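Local coordinates for citrate synthase (Metallosphaera sedula, PDB 6ABX) that catalyses the condensation of oxaloacetate with acetyl-CoA to citrate and free CoA, the entry step of the tricarboxylic acid cycle, at the interface of chains A and B. Sequence-based numbering; all coordinates share one arbitrary frame. Chains: chain A/B, Citrate synthase.

Contact 1: the interface of chains A and B. Residues chain A 10-13; chain B 352-355.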
ATOM      1  N   ILE A  10     -17.138   9.093   7.162  1.00 18.87           N
ATOM      2  CA  ILE A  10     -16.220  10.234   6.996  1.00 18.39           C
ATOM      3  C   ILE A  10     -15.839  10.339   5.522  1.00 17.80           C
ATOM      4  O   ILE A  10     -15.287   9.385   4.919  1.00 18.27           O
ATOM      5  CB  ILE A  10     -14.967  10.065   7.885  1.00 18.47           C
ATOM      6  CG1 ILE A  10     -15.328  10.005   9.370  1.00 20.30           C
ATOM      7  CG2 ILE A  10     -13.966  11.150   7.567  1.00 19.25           C
ATOM      8  CD1 ILE A  10     -16.000  11.286   9.875  1.00 23.07           C
ATOM      9  N   ALA A  11     -16.145  11.479   4.911  1.00 16.87           N
ATOM     10  CA  ALA A  11     -15.841  11.692   3.504  1.00 18.20           C
ATOM     11  C   ALA A  11     -14.407  12.187   3.359  1.00 19.34           C
ATOM     12  O   ALA A  11     -14.029  13.291   3.846  1.00 19.25           O
ATOM     13  CB  ALA A  11     -16.790  12.660   2.861  1.00 18.89           C
ATOM     14  N   ILE A  12     -13.646  11.452   2.537  1.00 17.21           N
ATOM     15  CA  ILE A  12     -12.233  11.796   2.338  1.00 17.74           C
ATOM     16  C   ILE A  12     -11.942  12.483   1.010  1.00 15.52           C
ATOM     17  O   ILE A  12     -10.814  13.001   0.807  1.00 15.59           O
ATOM     18  CB  ILE A  12     -11.359  10.558   2.558  1.00 19.74           C
ATOM     19  CG1 ILE A  12     -11.705   9.431   1.585  1.00 21.13           C
ATOM     20  CG2 ILE A  12     -11.458  10.177   4.025  1.00 25.80           C
ATOM     21  CD1 ILE A  12     -10.838   9.452   0.391  1.00 25.60           C
ATOM     22  N   LYS A  13     -12.914  12.496   0.086  1.00 16.04           N
ATOM     23  CA  LYS A  13     -12.738  13.150  -1.188  1.00 14.36           C
ATOM     24  C   LYS A  13     -14.107  13.418  -1.814  1.00 13.86           C
ATOM     25  O   LYS A  13     -15.113  12.861  -1.360  1.00 13.89           O
ATOM     26  CB  LYS A  13     -11.935  12.303  -2.187  1.00 15.58           C
ATOM     27  CG  LYS A  13     -12.556  10.953  -2.545  1.00 16.10           C
ATOM     28  CD  LYS A  13     -12.502  10.586  -3.992  1.00 17.48           C
ATOM     29  CE  LYS A  13     -11.147  10.618  -4.629  1.00 16.33           C
ATOM     30  NZ  LYS A  13     -11.190  10.154  -6.048  1.00 16.11           N
TER
ATOM     31  N   PRO B 352     -13.903   4.577   4.494  1.00 15.68           N
ATOM     32  CA  PRO B 352     -14.490   5.920   4.472  1.00 15.56           C
ATOM     33  C   PRO B 352     -15.478   6.053   3.311  1.00 17.11           C
ATOM     34  O   PRO B 352     -15.785   5.045   2.653  1.00 16.67           O
ATOM     35  CB  PRO B 352     -13.256   6.783   4.288  1.00 17.24           C
ATOM     36  CG  PRO B 352     -12.385   5.970   3.385  1.00 17.61           C
ATOM     37  CD  PRO B 352     -12.557   4.545   3.887  1.00 17.49           C
ATOM     38  N   LYS B 353     -15.902   7.274   3.015  1.00 15.69           N
ATOM     39  CA  LYS B 353     -16.807   7.506   1.910  1.00 17.85           C
ATOM     40  C   LYS B 353     -16.294   8.650   1.055  1.00 16.54           C
ATOM     41  O   LYS B 353     -15.295   9.268   1.360  1.00 17.42           O
ATOM     42  CB  LYS B 353     -18.230   7.709   2.430  1.00 20.06           C
ATOM     43  CG  LYS B 353     -18.449   9.102   3.008  1.00 22.10           C
ATOM     44  CD  LYS B 353     -19.929   9.428   3.195  1.00 23.96           C
ATOM     45  CE  LYS B 353     -20.175  10.794   3.790  1.00 23.80           C
ATOM     46  NZ  LYS B 353     -21.628  10.964   4.037  1.00 25.71           N
ATOM     47  N   ALA B 354     -16.989   8.892  -0.061  1.00 15.59           N
ATOM     48  CA  ALA B 354     -16.772  10.032  -0.890  1.00 15.09           C
ATOM     49  C   ALA B 354     -18.055  10.834  -0.920  1.00 15.41           C
ATOM     50  O   ALA B 354     -19.088  10.271  -0.642  1.00 20.42           O
ATOM     51  CB  ALA B 354     -16.387   9.643  -2.297  1.00 16.71           C
ATOM     52  N   ILE B 355     -17.933  12.105  -1.265  1.00 16.78           N
ATOM     53  CA  ILE B 355     -19.110  12.945  -1.572  1.00 18.31           C
ATOM     54  C   ILE B 355     -19.208  13.016  -3.096  1.00 15.63           C
ATOM     55  O   ILE B 355     -18.215  13.373  -3.773  1.00 16.33           O
ATOM     56  CB  ILE B 355     -18.980  14.316  -0.895  1.00 20.34           C
ATOM     57  CG1 ILE B 355     -19.086  14.167   0.623  1.00 23.62           C
ATOM     58  CG2 ILE B 355     -19.992  15.314  -1.452  1.00 21.06           C
ATOM     59  CD1 ILE B 355     -18.579  15.367   1.337  1.00 25.11           C
TER
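A:Ala11 and B:Lys353 meet as parallel beta-bridge partners where strand 11-15 of chain A runs beside strand 353-356 of chain B, a small intermolecular sheet between two copies of citrate synthase. The backbone of B:Lys353 is gripped at both ends. Its amide N donates to the carbonyl O of A:Ile10 at 2.9 Å, and its own carbonyl O accepts the amide N of A:Ile12 at 3.0 Å. A:Ala11 thus sits between two bonded neighbours, A:Ile10 and A:Ile12, with its methyl left for side-chain packing. That CB lies 3.5 Å from CG1 of B:Ile355 and makes a similar contact with CD1 at the end of the same branch. CG of B:Lys353 stands between its backbone N and carbonyl carbon (chi1 78°), which sets it against CA of A:Ala11 at 3.7 Å. From there the extended chain carries CE past the alanine methyl. A:Ile12 and B:Pro352 cross obliquely near the start of the pairing, with CG2 of the isoleucine 3.8 Å from CB of the proline ring. A second bridge joins A:Lys13 to B:Ala354; the lysine uses its aliphatic CG near the alanine CB. Beside this bridge, the amide N of B:Ile355 donates to the carbonyl O of A:Lys13 at 2.9 Å.

Contact 2: the interface of chains A and B. Residues chain A 100, 103-104; chain B 89-90, 93-94, 96-97.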
ATOM      1  N   SER A 100       4.986  -4.462  -8.134  1.00 13.92           N
ATOM      2  CA  SER A 100       6.130  -3.753  -7.548  1.00 12.66           C
ATOM      3  C   SER A 100       7.321  -3.767  -8.512  1.00 11.78           C
ATOM      4  O   SER A 100       7.962  -2.740  -8.745  1.00 13.37           O
ATOM      5  CB  SER A 100       6.467  -4.313  -6.194  1.00 13.36           C
ATOM      6  OG  SER A 100       7.514  -3.544  -5.565  1.00 12.93           O
ATOM      7  N   GLY A 103       6.782  -1.428 -11.547  1.00 13.94           N
ATOM      8  CA  GLY A 103       7.047  -0.062 -11.144  1.00 14.49           C
ATOM      9  C   GLY A 103       8.563   0.220 -11.123  1.00 14.61           C
ATOM     10  O   GLY A 103       9.017   1.243 -11.591  1.00 15.45           O
ATOM     11  N   LEU A 104       9.333  -0.704 -10.545  1.00 15.17           N
ATOM     12  CA  LEU A 104      10.766  -0.614 -10.441  1.00 16.30           C
ATOM     13  C   LEU A 104      11.370  -0.545 -11.839  1.00 16.05           C
ATOM     14  O   LEU A 104      12.255   0.258 -12.080  1.00 18.14           O
ATOM     15  CB  LEU A 104      11.272  -1.840  -9.681  1.00 17.16           C
ATOM     16  CG  LEU A 104      12.789  -2.051  -9.624  1.00 20.59           C
ATOM     17  CD1 LEU A 104      13.509  -0.889  -9.023  1.00 22.56           C
ATOM     18  CD2 LEU A 104      13.102  -3.301  -8.811  1.00 21.87           C
TER
ATOM     19  N   GLY B  89      17.824   1.013 -10.522  1.00 19.70           N
ATOM     20  CA  GLY B  89      16.495   1.065  -9.918  1.00 18.41           C
ATOM     21  C   GLY B  89      16.396   2.080  -8.789  1.00 17.58           C
ATOM     22  O   GLY B  89      17.364   2.366  -8.082  1.00 18.58           O
ATOM     23  N   ASN B  90      15.196   2.626  -8.612  1.00 17.04           N
ATOM     24  CA  ASN B  90      14.914   3.503  -7.446  1.00 16.14           C
ATOM     25  C   ASN B  90      15.070   2.680  -6.159  1.00 15.90           C
ATOM     26  O   ASN B  90      14.499   1.584  -6.065  1.00 15.74           O
ATOM     27  CB  ASN B  90      13.514   4.067  -7.555  1.00 17.08           C
ATOM     28  CG  ASN B  90      13.115   4.834  -6.314  1.00 19.35           C
ATOM     29  OD1 ASN B  90      12.594   4.247  -5.370  1.00 22.10           O
ATOM     30  ND2 ASN B  90      13.294   6.145  -6.333  1.00 21.49           N
ATOM     31  N   ASP B  93      11.834   1.556  -4.510  1.00 14.15           N
ATOM     32  CA  ASP B  93      11.152   0.492  -5.266  1.00 15.92           C
ATOM     33  C   ASP B  93      11.824  -0.868  -5.090  1.00 13.93           C
ATOM     34  O   ASP B  93      11.149  -1.890  -5.003  1.00 14.74           O
ATOM     35  CB  ASP B  93      10.996   0.790  -6.749  1.00 18.01           C
ATOM     36  CG  ASP B  93      10.217   2.052  -7.060  1.00 21.30           C
ATOM     37  OD1 ASP B  93       9.550   2.570  -6.147  1.00 21.33           O
ATOM     38  OD2 ASP B  93      10.365   2.543  -8.201  1.00 25.10           O
ATOM     39  N   ILE B  94      13.165  -0.891  -5.016  1.00 13.15           N
ATOM     40  CA  ILE B  94      13.877  -2.122  -4.700  1.00 13.49           C
ATOM     41  C   ILE B  94      13.416  -2.628  -3.327  1.00 13.44           C
ATOM     42  O   ILE B  94      13.115  -3.806  -3.166  1.00 13.84           O
ATOM     43  CB  ILE B  94      15.412  -1.972  -4.779  1.00 13.44           C
ATOM     44  CG1 ILE B  94      15.828  -1.587  -6.196  1.00 14.55           C
ATOM     45  CG2 ILE B  94      16.061  -3.248  -4.290  1.00 14.11           C
ATOM     46  CD1 ILE B  94      17.296  -1.181  -6.358  1.00 15.21           C
ATOM     47  N   ARG B  96      10.753  -1.993  -1.522  1.00 14.25           N
ATOM     48  CA  ARG B  96       9.290  -2.343  -1.618  1.00 14.08           C
ATOM     49  C   ARG B  96       9.186  -3.767  -2.172  1.00 14.83           C
ATOM     50  O   ARG B  96       8.541  -4.653  -1.576  1.00 14.55           O
ATOM     51  CB  ARG B  96       8.540  -1.320  -2.474  1.00 14.74           C
ATOM     52  CG  ARG B  96       7.025  -1.553  -2.633  1.00 15.31           C
ATOM     53  CD  ARG B  96       6.431  -0.619  -3.664  1.00 16.81           C
ATOM     54  NE  ARG B  96       6.904  -0.870  -5.032  1.00 17.11           N
ATOM     55  CZ  ARG B  96       7.084   0.034  -5.989  1.00 16.75           C
ATOM     56  NH1 ARG B  96       6.786   1.306  -5.768  1.00 24.44           N
ATOM     57  NH2 ARG B  96       7.635  -0.295  -7.145  1.00 18.20           N
ATOM     58  N   THR B  97       9.935  -4.017  -3.240  1.00 13.25           N
ATOM     59  CA  THR B  97       9.877  -5.307  -3.898  1.00 12.76           C
ATOM     60  C   THR B  97      10.470  -6.408  -3.002  1.00 12.61           C
ATOM     61  O   THR B  97       9.928  -7.475  -2.940  1.00 13.47           O
ATOM     62  CB  THR B  97      10.553  -5.277  -5.263  1.00 12.48           C
ATOM     63  OG1 THR B  97      10.034  -4.237  -6.073  1.00 12.62           O
ATOM     64  CG2 THR B  97      10.379  -6.606  -5.955  1.00 12.11           C
TER
HETATM   65  O   HOH W   1      12.963   2.328 -10.438  1.00 23.50           O
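The guanidinium group of B:Arg96 presents its edge to A:Ser100, whose carbonyl O lies in the guanidinium plane together with the backbone N of A:Leu104, while CA of B:Asp93 covers one face, 4.0 Å above its centre. This is a helix-to-helix contact of the citrate synthase family dimer, made by helix 91-105 of each subunit. The arginine grips the serine side-on with two nitrogens. NE points almost straight at the hydroxyl OG at 2.8 Å (176° at the hydrogen), and NH2 reaches a lone pair of the serine carbonyl O at 2.9 Å. With OG of A:Ser100 anti to the backbone N (chi1 -175°), the hydroxyl stands beside its own carbonyl carbon, and one arginine can hold both oxygens. The same OG is hydrogen-bonded to OG1 of B:Thr97 at 2.7 Å, and that threonine hydroxyl in turn donates to the carbonyl O of B:Asp93. From within its own helix, OD1 of B:Asp93 forms a salt bridge with NH1 of B:Arg96 at 3.1 Å, which would help fix the rotation of the guanidinium. Alongside this polar cluster, A:Leu104 packs its CD1 branch against CA of B:Gly89, CG1 of B:Ile94 and CB of B:Asp93. A water 2.7 Å from the carbonyl O of A:Leu104 ties it to the backbone N of B:Asn90, whose side-chain OD1 accepts the amide N of B:Asp93 at 2.9 Å near the start of the helix.

Contact 3: the interface of chains A and B. Residues chain A 9, 11; chain B 1-2, 353, 355.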
ATOM      1  N   ASP A   9     -18.605   6.806   7.677  1.00 24.32           N
ATOM      2  CA  ASP A   9     -19.356   7.984   7.277  1.00 25.23           C
ATOM      3  C   ASP A   9     -18.471   9.244   7.303  1.00 24.13           C
ATOM      4  O   ASP A   9     -19.014  10.342   7.419  1.00 23.83           O
ATOM      5  CB  ASP A   9     -20.627   8.200   8.113  1.00 25.95           C
ATOM      6  CG  ASP A   9     -21.591   9.154   7.394  1.00 28.72           C
ATOM      7  OD1 ASP A   9     -21.813   8.963   6.184  1.00 27.74           O
ATOM      8  OD2 ASP A   9     -22.027  10.152   8.029  1.00 33.91           O
ATOM      9  N   ALA A  11     -16.145  11.479   4.911  1.00 16.87           N
ATOM     10  CA  ALA A  11     -15.841  11.692   3.504  1.00 18.20           C
ATOM     11  C   ALA A  11     -14.407  12.187   3.359  1.00 19.34           C
ATOM     12  O   ALA A  11     -14.029  13.291   3.846  1.00 19.25           O
ATOM     13  CB  ALA A  11     -16.790  12.660   2.861  1.00 18.89           C
TER
ATOM     14  N   MET B   1     -23.242  16.889   3.913  1.00 38.23           N
ATOM     15  CA  MET B   1     -22.151  16.242   4.702  1.00 33.22           C
ATOM     16  C   MET B   1     -20.805  16.937   4.378  1.00 32.29           C
ATOM     17  O   MET B   1     -20.521  17.477   3.256  1.00 29.85           O
ATOM     18  CB  MET B   1     -22.046  14.731   4.453  1.00 42.01           C
ATOM     19  CG  MET B   1     -22.842  13.877   5.395  1.00 42.24           C
ATOM     20  SD  MET B   1     -22.095  13.541   7.013  1.00 55.07           S
ATOM     21  CE  MET B   1     -20.586  12.681   6.588  1.00 32.43           C
ATOM     22  N   GLU B   2     -19.973  16.977   5.420  1.00 28.16           N
ATOM     23  CA  GLU B   2     -18.724  17.750   5.423  1.00 25.04           C
ATOM     24  C   GLU B   2     -17.656  16.928   4.717  1.00 22.80           C
ATOM     25  O   GLU B   2     -17.543  15.702   4.941  1.00 22.74           O
ATOM     26  CB  GLU B   2     -18.280  18.077   6.846  1.00 26.75           C
ATOM     27  CG  GLU B   2     -19.279  18.925   7.641  1.00 29.45           C
ATOM     28  CD  GLU B   2     -20.312  18.134   8.441  1.00 39.63           C
ATOM     29  OE1 GLU B   2     -20.552  16.913   8.132  1.00 35.89           O
ATOM     30  OE2 GLU B   2     -20.858  18.726   9.415  1.00 50.11           O
ATOM     31  N   LYS B 353     -15.902   7.274   3.015  1.00 15.69           N
ATOM     32  CA  LYS B 353     -16.807   7.506   1.910  1.00 17.85           C
ATOM     33  C   LYS B 353     -16.294   8.650   1.055  1.00 16.54           C
ATOM     34  O   LYS B 353     -15.295   9.268   1.360  1.00 17.42           O
ATOM     35  CB  LYS B 353     -18.230   7.709   2.430  1.00 20.06           C
ATOM     36  CG  LYS B 353     -18.449   9.102   3.008  1.00 22.10           C
ATOM     37  CD  LYS B 353     -19.929   9.428   3.195  1.00 23.96           C
ATOM     38  CE  LYS B 353     -20.175  10.794   3.790  1.00 23.80           C
ATOM     39  NZ  LYS B 353     -21.628  10.964   4.037  1.00 25.71           N
ATOM     40  N   ILE B 355     -17.933  12.105  -1.265  1.00 16.78           N
ATOM     41  CA  ILE B 355     -19.110  12.945  -1.572  1.00 18.31           C
ATOM     42  C   ILE B 355     -19.208  13.016  -3.096  1.00 15.63           C
ATOM     43  O   ILE B 355     -18.215  13.373  -3.773  1.00 16.33           O
ATOM     44  CB  ILE B 355     -18.980  14.316  -0.895  1.00 20.34           C
ATOM     45  CG1 ILE B 355     -19.086  14.167   0.623  1.00 23.62           C
ATOM     46  CG2 ILE B 355     -19.992  15.314  -1.452  1.00 21.06           C
ATOM     47  CD1 ILE B 355     -18.579  15.367   1.337  1.00 25.11           C
TER
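B:Lys353 reaches along A:Asp9, the two side chains lying side by side and pointing the same way, to close a salt bridge between the subunits. From CB the lysine chain passes through CG, which rests against the backbone of A:Ala11, and then CD, 3.6 Å from OD1 of A:Asp9. CE draws nearer the same oxygen, at 3.4 Å, and also approaches the aspartate carbonyl O. At the tip, NZ donates to OD1 at 2.9 Å, meeting it on the syn side but 35° out of the carboxylate plane. The carboxylate is turned to this contact by a CG anti to the backbone N (chi1 -162°), and its other oxygen, OD2, lies 3.5 Å from SD of B:Met1. The bent methionine side chain crosses the aspartate, though its terminal methyl is modelled too close to the A:Asp9 carbonyl O for that placement to be trusted. A methionine in place of B:Lys353 would probably leave the A:Asp9 carboxylate without its cationic mate and freer to turn. The site lies where the loop leading into strand 11-15 of chain A meets the N-terminal residues of chain B and strand 353-356 near that chain's C-terminal end.

Contact 1 and contact 3 are adjoining parts of one patch: their C-alpha centres are about 4 Å apart, and they share A:Ala11, B:Lys353 and B:Ile355. The strand pairing of contact 1 places the lysine whose tip serves contact 3. Contact 2 is a separate helical region, about 30 Å from contact 1 and 34 Å from contact 3, centre to centre. Each contact has a twin with the chains exchanged, so chain termini and helices join the subunits at well-separated places. Contact 1 lies about 15 Å from A:His253, a predicted active-site residue, but the distance alone does not show a role of the interface in catalysis.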